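Local structure of enoyl-CoA hydratase (1WZ8) at residues L200-A203 and E204-Q208. The protein probably catalyses the reversible addition of water to the double bond of enoyl-CoA thioesters, as a hexameric member of the crotonase family. Sequence-based numbering, arbitrary orientation.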
ATOM      1  N   LEU A 200     -24.041  -2.195  26.870  1.00 13.76           N
ATOM      2  CA  LEU A 200     -24.689  -0.909  27.109  1.00 13.33           C
ATOM      3  C   LEU A 200     -23.765  -0.007  27.928  1.00 13.36           C
ATOM      4  O   LEU A 200     -23.659   1.193  27.669  1.00 13.54           O
ATOM      5  CB  LEU A 200     -26.021  -1.118  27.846  1.00 14.76           C
ATOM      6  CG  LEU A 200     -26.798   0.159  28.177  1.00 15.29           C
ATOM      7  CD1 LEU A 200     -27.065   0.944  26.898  1.00 15.14           C
ATOM      8  CD2 LEU A 200     -28.098  -0.199  28.884  1.00 17.07           C
ATOM      9  N   GLU A 201     -23.089  -0.591  28.912  1.00 12.31           N
ATOM     10  CA  GLU A 201     -22.162   0.160  29.755  1.00 13.35           C
ATOM     11  C   GLU A 201     -21.046   0.760  28.890  1.00 12.11           C
ATOM     12  O   GLU A 201     -20.639   1.920  29.070  1.00 10.23           O
ATOM     13  CB  GLU A 201     -21.556  -0.770  30.808  1.00 16.69           C
ATOM     14  CG  GLU A 201     -20.558  -0.094  31.740  1.00 21.20           C
ATOM     15  CD  GLU A 201     -19.789  -1.094  32.584  1.00 27.32           C
ATOM     16  OE1 GLU A 201     -20.430  -1.899  33.296  1.00 29.01           O
ATOM     17  OE2 GLU A 201     -18.541  -1.076  32.533  1.00 30.76           O
ATOM     18  N   VAL A 202     -20.547  -0.043  27.957  1.00 11.98           N
ATOM     19  CA  VAL A 202     -19.493   0.402  27.055  1.00 12.50           C
ATOM     20  C   VAL A 202     -20.019   1.540  26.186  1.00 12.10           C
ATOM     21  O   VAL A 202     -19.371   2.578  26.034  1.00 11.27           O
ATOM     22  CB  VAL A 202     -19.015  -0.762  26.149  1.00 11.02           C
ATOM     23  CG1 VAL A 202     -18.022  -0.248  25.114  1.00 12.14           C
ATOM     24  CG2 VAL A 202     -18.361  -1.846  27.002  1.00 12.98           C
ATOM     25  N   ALA A 203     -21.206   1.345  25.621  1.00 13.63           N
ATOM     26  CA  ALA A 203     -21.806   2.361  24.763  1.00 14.35           C
ATOM     27  C   ALA A 203     -22.016   3.660  25.528  1.00 14.41           C
ATOM     28  O   ALA A 203     -21.733   4.742  25.015  1.00 13.51           O
ATOM     29  CB  ALA A 203     -23.133   1.862  24.206  1.00 13.89           C
ATOM     30  N   GLU A 204     -22.513   3.558  26.757  1.00 14.26           N
ATOM     31  CA  GLU A 204     -22.747   4.753  27.551  1.00 15.44           C
ATOM     32  C   GLU A 204     -21.436   5.495  27.788  1.00 14.78           C
ATOM     33  O   GLU A 204     -21.386   6.720  27.649  1.00 13.53           O
ATOM     34  CB  GLU A 204     -23.401   4.397  28.889  1.00 19.34           C
ATOM     35  CG  GLU A 204     -23.781   5.615  29.720  1.00 24.13           C
ATOM     36  CD  GLU A 204     -24.654   5.267  30.910  1.00 27.18           C
ATOM     37  OE1 GLU A 204     -25.083   6.196  31.623  1.00 31.91           O
ATOM     38  OE2 GLU A 204     -24.914   4.067  31.130  1.00 28.97           O
ATOM     39  N   ARG A 205     -20.382   4.755  28.136  1.00 14.11           N
ATOM     40  CA  ARG A 205     -19.069   5.351  28.379  1.00 15.40           C
ATOM     41  C   ARG A 205     -18.579   6.095  27.144  1.00 14.41           C
ATOM     42  O   ARG A 205     -17.995   7.174  27.252  1.00 14.01           O
ATOM     43  CB  ARG A 205     -18.032   4.284  28.757  1.00 17.06           C
ATOM     44  CG  ARG A 205     -18.101   3.802  30.201  1.00 23.42           C
ATOM     45  CD  ARG A 205     -16.986   2.794  30.495  1.00 25.87           C
ATOM     46  NE  ARG A 205     -15.651   3.383  30.401  1.00 28.87           N
ATOM     47  CZ  ARG A 205     -14.523   2.680  30.390  1.00 29.44           C
ATOM     48  NH1 ARG A 205     -14.564   1.356  30.465  1.00 30.53           N
ATOM     49  NH2 ARG A 205     -13.353   3.295  30.301  1.00 30.05           N
ATOM     50  N   LEU A 206     -18.801   5.507  25.974  1.00 13.22           N
ATOM     51  CA  LEU A 206     -18.394   6.136  24.725  1.00 13.76           C
ATOM     52  C   LEU A 206     -19.197   7.414  24.498  1.00 14.31           C
ATOM     53  O   LEU A 206     -18.659   8.414  24.028  1.00 14.46           O
ATOM     54  CB  LEU A 206     -18.603   5.175  23.558  1.00 12.11           C
ATOM     55  CG  LEU A 206     -17.635   3.989  23.522  1.00 11.79           C
ATOM     56  CD1 LEU A 206     -18.159   2.922  22.579  1.00  8.21           C
ATOM     57  CD2 LEU A 206     -16.257   4.468  23.089  1.00 12.28           C
ATOM     58  N   ALA A 207     -20.483   7.380  24.838  1.00 14.67           N
ATOM     59  CA  ALA A 207     -21.340   8.551  24.668  1.00 14.81           C
ATOM     60  C   ALA A 207     -20.903   9.664  25.619  1.00 15.13           C
ATOM     61  O   ALA A 207     -21.209  10.831  25.403  1.00 17.87           O
ATOM     62  CB  ALA A 207     -22.802   8.182  24.926  1.00 17.12           C
ATOM     63  N   GLN A 208     -20.190   9.299  26.676  1.00 15.99           N
ATOM     64  CA  GLN A 208     -19.711  10.286  27.639  1.00 15.47           C
ATOM     65  C   GLN A 208     -18.335  10.813  27.254  1.00 15.85           C
ATOM     66  O   GLN A 208     -17.815  11.737  27.885  1.00 16.60           O
ATOM     67  CB  GLN A 208     -19.653   9.673  29.036  1.00 19.45           C
ATOM     68  CG  GLN A 208     -21.019   9.347  29.609  1.00 23.36           C
ATOM     69  CD  GLN A 208     -20.934   8.577  30.909  1.00 26.07           C
ATOM     70  OE1 GLN A 208     -21.952   8.294  31.547  1.00 30.76           O
ATOM     71  NE2 GLN A 208     -19.718   8.229  31.310  1.00 24.72           N
TER
HETATM   72  O   HOH W   1     -16.764  -0.188  29.858  1.00 30.08           O
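Four consecutive i to i+4 hydrogen bonds join Leu200-Ala203 to Glu204-Gln208 as about two turns of alpha-helix, from Glu204 N to Leu200 O (2.8 Å) through to Ala207 N to Ala203 O (2.9 Å). On the buried face Val202 and Leu206 run alongside each other, a turn apart, and meet through Val202 CG1 and Leu206 CD1 at 4.1 Å. Leu206 CG stands beside its own backbone N (chi1 -71°), which brings it back over Val202 O, 3.4 Å away. Glu204 touches the preceding turn through its CB, 3.4 Å from Leu200 O, and its chain runs on extended beyond CG. On the neighbouring face, Arg205 runs past Glu201 O, its CG 3.4 Å from that oxygen, and bends at chi3 (65°); its NH1 gives a hydrogen bond to a water at 2.8 Å. That water reaches Glu201 OE2 only weakly, a loose water bridge between Glu201 OE2 and Arg205 NH1, which stand 5.1 Å apart; their stronger partners are Lys198 for Glu201 and Glu173 of the second subunit for Arg205. The helix 195-207 lies against the main crotonase-fold sheet: Leu200 rests on Pro17 and Leu59, Val202 and Leu206 on Val108, and Ala203 and Ala207 on Val21, while Leu171 of the second subunit packs against Val202, Arg205 and Leu206.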